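Local coordinates for protein ABC-type amino acid transport system, permease component (Caldanaerobacter subterraneus subsp. tengcongensis MB4, PDB 4YMU) that probably carries amino acids such as arginine across the cell membrane as a membrane-spanning permease subunit of an ABC importer, at residues 60-65 and 95-100; 65-70 and 157-162. All coordinates share one frame; numbering follows the deposited sequence.

Interaction 1 (60-65 and 95-100); sequences EVIRGT and LAINSS. With ARG (arginine), chain I.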
ATOM      1  N   GLU C  60      11.521  -7.497  20.831  1.00 83.38           N
ATOM      2  CA  GLU C  60      10.914  -6.297  21.383  1.00 89.57           C
ATOM      3  C   GLU C  60      11.914  -5.508  22.220  1.00 94.83           C
ATOM      4  O   GLU C  60      12.096  -4.301  22.033  1.00 94.42           O
ATOM      5  CB  GLU C  60       9.722  -6.716  22.247  1.00103.75           C
ATOM      6  CG  GLU C  60       8.682  -5.641  22.512  1.00116.36           C
ATOM      7  CD  GLU C  60       7.361  -6.222  22.999  1.00125.12           C
ATOM      8  OE1 GLU C  60       7.355  -7.387  23.462  1.00124.58           O
ATOM      9  OE2 GLU C  60       6.332  -5.511  22.926  1.00130.45           O
ATOM     10  N   VAL C  61      12.603  -6.217  23.110  1.00 99.31           N
ATOM     11  CA  VAL C  61      13.546  -5.594  24.029  1.00 91.68           C
ATOM     12  C   VAL C  61      14.703  -4.980  23.266  1.00 87.89           C
ATOM     13  O   VAL C  61      15.074  -3.843  23.522  1.00 93.23           O
ATOM     14  CB  VAL C  61      14.045  -6.576  25.107  1.00 87.63           C
ATOM     15  CG1 VAL C  61      15.302  -6.042  25.763  1.00 81.70           C
ATOM     16  CG2 VAL C  61      12.957  -6.802  26.147  1.00 85.35           C
ATOM     17  N   ILE C  62      15.270  -5.730  22.328  1.00 75.93           N
ATOM     18  CA  ILE C  62      16.401  -5.223  21.559  1.00 79.12           C
ATOM     19  C   ILE C  62      16.063  -4.025  20.663  1.00 89.57           C
ATOM     20  O   ILE C  62      16.833  -3.062  20.584  1.00 88.32           O
ATOM     21  CB  ILE C  62      17.065  -6.344  20.777  1.00 77.46           C
ATOM     22  CG1 ILE C  62      17.691  -7.315  21.769  1.00 84.85           C
ATOM     23  CG2 ILE C  62      18.131  -5.795  19.852  1.00 78.11           C
ATOM     24  CD1 ILE C  62      18.211  -8.506  21.129  1.00 96.67           C
ATOM     25  N   ARG C  63      14.906  -4.061  20.007  1.00 92.90           N
ATOM     26  CA  ARG C  63      14.539  -2.953  19.145  1.00 91.34           C
ATOM     27  C   ARG C  63      14.063  -1.765  19.967  1.00 83.88           C
ATOM     28  O   ARG C  63      14.185  -0.609  19.535  1.00 77.10           O
ATOM     29  CB  ARG C  63      13.456  -3.388  18.153  1.00106.25           C
ATOM     30  CG  ARG C  63      13.893  -4.498  17.206  1.00110.25           C
ATOM     31  CD  ARG C  63      12.775  -4.888  16.257  1.00110.32           C
ATOM     32  NE  ARG C  63      12.390  -3.797  15.374  1.00105.27           N
ATOM     33  CZ  ARG C  63      11.141  -3.361  15.252  1.00100.61           C
ATOM     34  NH1 ARG C  63      10.181  -3.933  15.969  1.00 90.87           N
ATOM     35  NH2 ARG C  63      10.857  -2.350  14.431  1.00100.10           N
ATOM     36  N   GLY C  64      13.549  -2.043  21.163  1.00 76.11           N
ATOM     37  CA  GLY C  64      12.967  -0.992  21.979  1.00 79.85           C
ATOM     38  C   GLY C  64      13.971  -0.349  22.913  1.00 94.79           C
ATOM     39  O   GLY C  64      13.593   0.412  23.818  1.00 98.79           O
ATOM     40  N   THR C  65      15.255  -0.614  22.659  1.00 93.54           N
ATOM     41  CA  THR C  65      16.330  -0.233  23.572  1.00 87.93           C
ATOM     42  C   THR C  65      17.594   0.199  22.789  1.00 82.85           C
ATOM     43  O   THR C  65      17.913  -0.380  21.751  1.00 93.02           O
ATOM     44  CB  THR C  65      16.587  -1.425  24.539  1.00 93.39           C
ATOM     45  OG1 THR C  65      16.764  -0.951  25.873  1.00 96.21           O
ATOM     46  CG2 THR C  65      17.740  -2.296  24.088  1.00 59.12           C
ATOM     47  N   LEU C  95      26.385  -5.274  17.611  1.00 95.15           N
ATOM     48  CA  LEU C  95      25.797  -4.975  16.318  1.00 95.58           C
ATOM     49  C   LEU C  95      25.051  -6.184  15.741  1.00100.84           C
ATOM     50  O   LEU C  95      23.941  -6.042  15.244  1.00 89.99           O
ATOM     51  CB  LEU C  95      26.878  -4.524  15.341  1.00 88.04           C
ATOM     52  CG  LEU C  95      27.524  -3.174  15.602  1.00 87.10           C
ATOM     53  CD1 LEU C  95      28.419  -2.814  14.442  1.00 86.28           C
ATOM     54  CD2 LEU C  95      26.460  -2.118  15.789  1.00 87.97           C
ATOM     55  N   ALA C  96      25.657  -7.366  15.812  1.00 98.66           N
ATOM     56  CA  ALA C  96      25.010  -8.574  15.316  1.00 96.38           C
ATOM     57  C   ALA C  96      23.724  -8.881  16.077  1.00 99.62           C
ATOM     58  O   ALA C  96      22.765  -9.380  15.496  1.00103.34           O
ATOM     59  CB  ALA C  96      25.949  -9.765  15.349  1.00 91.13           C
ATOM     60  N   ILE C  97      23.710  -8.616  17.378  1.00 94.93           N
ATOM     61  CA  ILE C  97      22.501  -8.870  18.165  1.00 87.89           C
ATOM     62  C   ILE C  97      21.394  -7.875  17.782  1.00 86.54           C
ATOM     63  O   ILE C  97      20.248  -8.270  17.451  1.00102.03           O
ATOM     64  CB  ILE C  97      22.804  -8.849  19.682  1.00 78.53           C
ATOM     65  CG1 ILE C  97      23.390 -10.195  20.134  1.00 73.05           C
ATOM     66  CG2 ILE C  97      21.574  -8.528  20.493  1.00 62.99           C
ATOM     67  CD1 ILE C  97      24.208 -10.092  21.441  1.00 72.18           C
ATOM     68  N   ASN C  98      21.744  -6.590  17.808  1.00 77.03           N
ATOM     69  CA  ASN C  98      20.812  -5.529  17.425  1.00 87.67           C
ATOM     70  C   ASN C  98      20.182  -5.832  16.045  1.00 83.85           C
ATOM     71  O   ASN C  98      18.938  -5.908  15.874  1.00 82.01           O
ATOM     72  CB  ASN C  98      21.573  -4.198  17.427  1.00 79.07           C
ATOM     73  CG  ASN C  98      20.685  -3.000  17.144  1.00 86.07           C
ATOM     74  OD1 ASN C  98      20.705  -2.452  16.042  1.00 87.36           O
ATOM     75  ND2 ASN C  98      19.906  -2.582  18.136  1.00 90.59           N
ATOM     76  N   SER C  99      21.069  -6.075  15.087  1.00 81.71           N
ATOM     77  CA  SER C  99      20.688  -6.419  13.741  1.00 88.00           C
ATOM     78  C   SER C  99      19.847  -7.679  13.732  1.00 92.82           C
ATOM     79  O   SER C  99      18.968  -7.806  12.904  1.00 84.56           O
ATOM     80  CB  SER C  99      21.908  -6.610  12.844  1.00 89.85           C
ATOM     81  OG  SER C  99      21.499  -6.869  11.507  1.00 91.44           O
ATOM     82  N   SER C 100      20.115  -8.617  14.636  1.00 93.00           N
ATOM     83  CA  SER C 100      19.353  -9.863  14.624  1.00 85.87           C
ATOM     84  C   SER C 100      17.891  -9.548  14.900  1.00 93.01           C
ATOM     85  O   SER C 100      16.990 -10.085  14.242  1.00 95.01           O
ATOM     86  CB  SER C 100      19.870 -10.867  15.655  1.00 86.30           C
ATOM     87  OG  SER C 100      19.366 -10.569  16.944  1.00 89.53           O
TER
HETATM   88  N   ARG I 301      20.315   4.010  16.574  1.00 88.03           N
HETATM   89  CA  ARG I 301      19.005   3.443  16.898  1.00 95.72           C
HETATM   90  C   ARG I 301      19.033   2.640  18.187  1.00102.06           C
HETATM   91  O   ARG I 301      17.979   2.228  18.689  1.00106.72           O
HETATM   92  CB  ARG I 301      18.506   2.534  15.779  1.00 81.86           C
HETATM   93  CG  ARG I 301      19.255   1.236  15.634  1.00 79.94           C
HETATM   94  CD  ARG I 301      18.813   0.533  14.360  1.00 85.36           C
HETATM   95  NE  ARG I 301      19.334  -0.823  14.259  1.00 93.17           N
HETATM   96  CZ  ARG I 301      19.267  -1.568  13.164  1.00 99.30           C
HETATM   97  NH1 ARG I 301      19.770  -2.796  13.165  1.00 96.24           N
HETATM   98  NH2 ARG I 301      18.705  -1.080  12.063  1.00104.76           N
HETATM   99  OXT ARG I 301      20.106   2.369  18.727  1.00 91.11           O
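Ile62 and Asn98 mark the nearest backbone approach between segments 60-65 and 95-100, with 6.1 Å between Ile62 CA and Asn98 CA. The pair belongs to the helical transmembrane core of a binding-protein-dependent ABC permease of the HisMQ subfamily, and it sits beside the bound arginine of chain I.

The apolar part rests on Ile62, whose two ends meet different targets. Its CG2 methyl, anti to the backbone N, presses on the backbone of the facing helix, 3.6 Å from Asn98 CA. The longer branch runs the other way along the helix, and CD1 reaches the CG2 methyl of Ile97 at 3.4 Å; these two side chains cross at about a right angle. Ile97 touches with its short branch while its CD1 leads away.

The polar part belongs to Asn98. Placing CG anti to the backbone N (chi1 -176°) swings the amide back toward helix 49-63, with ND2 4.1 Å from Ile62 CG2, while OD1 faces the arginine. OD1 accepts two hydrogen bonds from the guanidinium group of the chain I arginine, from NE at 2.8 Å and from NH1 at 3.0 Å, so one oxygen grips two neighbouring nitrogens. Replacing Asn98 with leucine would probably leave the guanidinium NE and NH1 without this shared acceptor and weaken the hold on the end of the ligand side chain. Ser99, one residue on, lies on the pocket side, where its OG bonds Glu152.

On the helix 49-63 side, Arg63 O meets Lys158 NZ of the second subunit, putting the subunit interface next to this contact. Within helix 87-112, Ser100 OG bonds Tyr58 OH and also turns back to Ile97 O, in the carbonyl plane and on a lone pair, at a short and therefore doubtful 2.5 Å.

Interaction 2 (65-70 and 157-162); sequences TPLLVQ and LKESAI. With ARG (arginine), chain I; ARG (arginine), chain J.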
ATOM      1  N   THR C  65      15.255  -0.614  22.659  1.00 93.54           N
ATOM      2  CA  THR C  65      16.330  -0.233  23.572  1.00 87.93           C
ATOM      3  C   THR C  65      17.594   0.199  22.789  1.00 82.85           C
ATOM      4  O   THR C  65      17.913  -0.380  21.751  1.00 93.02           O
ATOM      5  CB  THR C  65      16.587  -1.425  24.539  1.00 93.39           C
ATOM      6  OG1 THR C  65      16.764  -0.951  25.873  1.00 96.21           O
ATOM      7  CG2 THR C  65      17.740  -2.296  24.088  1.00 59.12           C
ATOM      8  N   PRO C  66      18.299   1.242  23.260  1.00 88.90           N
ATOM      9  CA  PRO C  66      19.381   1.833  22.451  1.00 84.48           C
ATOM     10  C   PRO C  66      20.568   0.901  22.164  1.00 90.32           C
ATOM     11  O   PRO C  66      20.964   0.097  23.030  1.00 92.74           O
ATOM     12  CB  PRO C  66      19.841   3.033  23.295  1.00 72.42           C
ATOM     13  CG  PRO C  66      18.677   3.359  24.168  1.00 77.31           C
ATOM     14  CD  PRO C  66      18.062   2.018  24.490  1.00 91.15           C
ATOM     15  N   LEU C  67      21.110   1.004  20.948  1.00 83.34           N
ATOM     16  CA  LEU C  67      22.286   0.229  20.540  1.00 85.99           C
ATOM     17  C   LEU C  67      23.476   0.531  21.467  1.00 80.18           C
ATOM     18  O   LEU C  67      24.238  -0.367  21.800  1.00 82.25           O
ATOM     19  CB  LEU C  67      22.677   0.581  19.103  1.00 77.86           C
ATOM     20  CG  LEU C  67      23.395  -0.418  18.182  1.00 76.46           C
ATOM     21  CD1 LEU C  67      24.433   0.291  17.324  1.00 71.25           C
ATOM     22  CD2 LEU C  67      23.986  -1.624  18.884  1.00 72.45           C
ATOM     23  N   LEU C  68      23.644   1.799  21.843  1.00 81.85           N
ATOM     24  CA  LEU C  68      24.747   2.224  22.709  1.00 87.79           C
ATOM     25  C   LEU C  68      24.716   1.413  23.991  1.00 88.23           C
ATOM     26  O   LEU C  68      25.717   0.767  24.362  1.00 90.24           O
ATOM     27  CB  LEU C  68      24.622   3.710  23.061  1.00 86.27           C
ATOM     28  CG  LEU C  68      25.868   4.597  23.212  1.00 86.46           C
ATOM     29  CD1 LEU C  68      25.627   5.693  24.236  1.00 82.64           C
ATOM     30  CD2 LEU C  68      27.139   3.814  23.533  1.00 83.06           C
ATOM     31  N   VAL C  69      23.556   1.429  24.647  1.00 77.83           N
ATOM     32  CA  VAL C  69      23.386   0.715  25.902  1.00 79.26           C
ATOM     33  C   VAL C  69      23.747  -0.771  25.778  1.00 88.01           C
ATOM     34  O   VAL C  69      24.364  -1.332  26.673  1.00 89.46           O
ATOM     35  CB  VAL C  69      21.981   0.942  26.499  1.00 67.99           C
ATOM     36  CG1 VAL C  69      21.711   0.020  27.667  1.00 70.98           C
ATOM     37  CG2 VAL C  69      21.811   2.402  26.904  1.00 65.93           C
ATOM     38  N   GLN C  70      23.447  -1.376  24.639  1.00 92.64           N
ATOM     39  CA  GLN C  70      23.789  -2.779  24.407  1.00 91.05           C
ATOM     40  C   GLN C  70      25.300  -2.953  24.268  1.00 91.47           C
ATOM     41  O   GLN C  70      25.880  -3.907  24.814  1.00 89.29           O
ATOM     42  CB  GLN C  70      23.073  -3.309  23.161  1.00 81.39           C
ATOM     43  CG  GLN C  70      21.555  -3.375  23.304  1.00 83.50           C
ATOM     44  CD  GLN C  70      20.797  -3.411  21.961  1.00 85.21           C
ATOM     45  OE1 GLN C  70      19.678  -2.909  21.858  1.00 80.27           O
ATOM     46  NE2 GLN C  70      21.410  -4.000  20.939  1.00 89.30           N
ATOM     47  N   LEU C 157      25.985   0.558   8.582  1.00 96.53           N
ATOM     48  CA  LEU C 157      27.243   1.262   8.328  1.00 94.01           C
ATOM     49  C   LEU C 157      27.282   2.502   9.195  1.00 95.32           C
ATOM     50  O   LEU C 157      28.248   2.743   9.923  1.00103.41           O
ATOM     51  CB  LEU C 157      27.368   1.669   6.859  1.00 91.17           C
ATOM     52  CG  LEU C 157      27.783   0.554   5.897  1.00 99.32           C
ATOM     53  CD1 LEU C 157      27.974   1.103   4.495  1.00103.07           C
ATOM     54  CD2 LEU C 157      29.059  -0.129   6.381  1.00 97.85           C
ATOM     55  N   LYS C 158      26.229   3.295   9.111  1.00 86.41           N
ATOM     56  CA  LYS C 158      26.128   4.457   9.964  1.00 89.75           C
ATOM     57  C   LYS C 158      26.140   4.009  11.426  1.00 92.16           C
ATOM     58  O   LYS C 158      26.856   4.577  12.254  1.00 95.37           O
ATOM     59  CB  LYS C 158      24.863   5.252   9.637  1.00 77.64           C
ATOM     60  CG  LYS C 158      24.868   5.833   8.236  1.00 81.05           C
ATOM     61  CD  LYS C 158      23.743   6.848   8.031  1.00 87.72           C
ATOM     62  CE  LYS C 158      22.368   6.179   8.072  1.00 84.79           C
ATOM     63  NZ  LYS C 158      21.259   7.184   8.167  1.00 89.83           N
ATOM     64  N   GLU C 159      25.393   2.955  11.731  1.00 88.50           N
ATOM     65  CA  GLU C 159      25.279   2.520  13.115  1.00 88.46           C
ATOM     66  C   GLU C 159      26.616   2.122  13.760  1.00 91.63           C
ATOM     67  O   GLU C 159      26.821   2.366  14.946  1.00 84.00           O
ATOM     68  CB  GLU C 159      24.253   1.396  13.255  1.00 75.24           C
ATOM     69  CG  GLU C 159      22.808   1.856  13.064  1.00 88.49           C
ATOM     70  CD  GLU C 159      22.325   2.804  14.153  1.00 90.81           C
ATOM     71  OE1 GLU C 159      22.919   2.819  15.244  1.00105.63           O
ATOM     72  OE2 GLU C 159      21.339   3.531  13.933  1.00 86.53           O
ATOM     73  N   SER C 160      27.505   1.524  12.968  1.00 87.05           N
ATOM     74  CA  SER C 160      28.744   0.940  13.450  1.00 80.19           C
ATOM     75  C   SER C 160      29.737   2.010  13.933  1.00 90.21           C
ATOM     76  O   SER C 160      30.641   1.713  14.704  1.00 94.14           O
ATOM     77  CB  SER C 160      29.387   0.104  12.353  1.00 77.92           C
ATOM     78  OG  SER C 160      29.903   0.953  11.344  1.00 86.25           O
ATOM     79  N   ALA C 161      29.550   3.256  13.510  1.00 94.86           N
ATOM     80  CA  ALA C 161      30.394   4.359  13.968  1.00 89.09           C
ATOM     81  C   ALA C 161      30.431   4.437  15.493  1.00 93.47           C
ATOM     82  O   ALA C 161      31.287   5.108  16.071  1.00 96.68           O
ATOM     83  CB  ALA C 161      29.915   5.679  13.398  1.00 76.72           C
ATOM     84  N   ILE C 162      29.500   3.752  16.144  1.00 88.88           N
ATOM     85  CA  ILE C 162      29.372   3.844  17.584  1.00 87.96           C
ATOM     86  C   ILE C 162      30.408   2.995  18.337  1.00 93.94           C
ATOM     87  O   ILE C 162      30.574   3.147  19.545  1.00 96.60           O
ATOM     88  CB  ILE C 162      27.961   3.479  18.032  1.00 77.78           C
ATOM     89  CG1 ILE C 162      27.599   4.266  19.284  1.00 78.07           C
ATOM     90  CG2 ILE C 162      27.797   1.958  18.223  1.00 62.83           C
ATOM     91  CD1 ILE C 162      26.355   3.757  19.906  1.00 85.63           C
TER
HETATM   92  N   ARG I 301      20.315   4.010  16.574  1.00 88.03           N
HETATM   93  CA  ARG I 301      19.005   3.443  16.898  1.00 95.72           C
HETATM   94  C   ARG I 301      19.033   2.640  18.187  1.00102.06           C
HETATM   95  O   ARG I 301      17.979   2.228  18.689  1.00106.72           O
HETATM   96  CB  ARG I 301      18.506   2.534  15.779  1.00 81.86           C
HETATM   97  CG  ARG I 301      19.255   1.236  15.634  1.00 79.94           C
HETATM   98  CD  ARG I 301      18.813   0.533  14.360  1.00 85.36           C
HETATM   99  NE  ARG I 301      19.334  -0.823  14.259  1.00 93.17           N
HETATM  100  CZ  ARG I 301      19.267  -1.568  13.164  1.00 99.30           C
HETATM  101  NH1 ARG I 301      19.770  -2.796  13.165  1.00 96.24           N
HETATM  102  NH2 ARG I 301      18.705  -1.080  12.063  1.00104.76           N
HETATM  103  OXT ARG I 301      20.106   2.369  18.727  1.00 91.11           O
HETATM  104  N   ARG J 301      21.665   6.198  14.306  1.00 80.95           N
HETATM  105  CA  ARG J 301      21.478   6.384  12.870  1.00 89.03           C
HETATM  106  C   ARG J 301      22.440   7.425  12.315  1.00 95.61           C
HETATM  107  O   ARG J 301      22.635   7.495  11.095  1.00101.45           O
HETATM  108  CB  ARG J 301      20.034   6.803  12.556  1.00 89.22           C
HETATM  109  CG  ARG J 301      19.675   8.212  12.998  1.00 82.53           C
HETATM  110  CD  ARG J 301      18.196   8.452  12.853  1.00 86.05           C
HETATM  111  NE  ARG J 301      17.833   9.853  13.054  1.00 96.03           N
HETATM  112  CZ  ARG J 301      16.580  10.292  13.152  1.00100.78           C
HETATM  113  NH1 ARG J 301      15.571   9.432  13.073  1.00101.85           N
HETATM  114  NH2 ARG J 301      16.334  11.581  13.327  1.00 98.99           N
HETATM  115  OXT ARG J 301      23.021   8.224  13.064  1.00 88.86           O
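Ile162 meets both Leu67 and Leu68, one branch to each. Its CD1 lies 3.4 Å from Leu68 CG and is also close to CB and CD2 of that leucine, so the methyl rests against this side of Leu68, whose own CD1 is farther off. With CG1 at a chi1 of -149°, the CG2 methyl falls between the backbone N and the carbonyl carbon and faces Leu67 CD1 at 3.9 Å; here the two side chains run antiparallel past one another.

Leu67 works from both backbone and side chain. The same CD1 methyl also lies 3.6 Å from Glu159 OE1, the two side chains crossing at a slant. Its N-H, in the first turn of helix 67-75, donates to OXT of the arginine of chain I (2.8 Å, N-H...acceptor angle 162°). Pro66 takes the N-cap position just before, so the ligand carboxylate lies at a helix N terminus, where the helix dipole would probably favour its negative charge.

In this ABC permease core the facing segment is the end of helix 129-160 and the short 3-10 stretch after it. There Glu159, bent at chi2 (-66°), turns its carboxylate to both ligands: OE2 accepts from the amino N of the chain I arginine at 2.9 Å and from that of the chain J arginine at 2.7 Å, while OE1 makes a weak bond to the former. The carboxylate thus probably balances two ammonium groups at once. Next to it, Lys158 NZ gives a weak bond to O of the chain J arginine and also bonds Arg63 O of the second subunit, which packs Tyr196 on Pro66.

How the interactions relate
Following the chain from the N terminus, helix 49-63 ends at the turn that leads through Thr65, a residue the two interactions share, into helix 67-75. Interaction 1 closes a loop of 29 residues when helix 87-112 returns to helix 49-63; interaction 2 closes a longer one, of 86 residues, when the end of helix 129-160 reaches 65-70. The segments alternate, so the two loops cross. Their centres lie 10 Å apart and side chains bridge them: Leu95 meets Leu67 and Ser160. Together they tie four helices beside the chain I arginine, all but helix 49-63 contributing to its pocket, interaction 1 at its guanidinium end and interaction 2 at its amino and carboxylate groups, beside the second subunit.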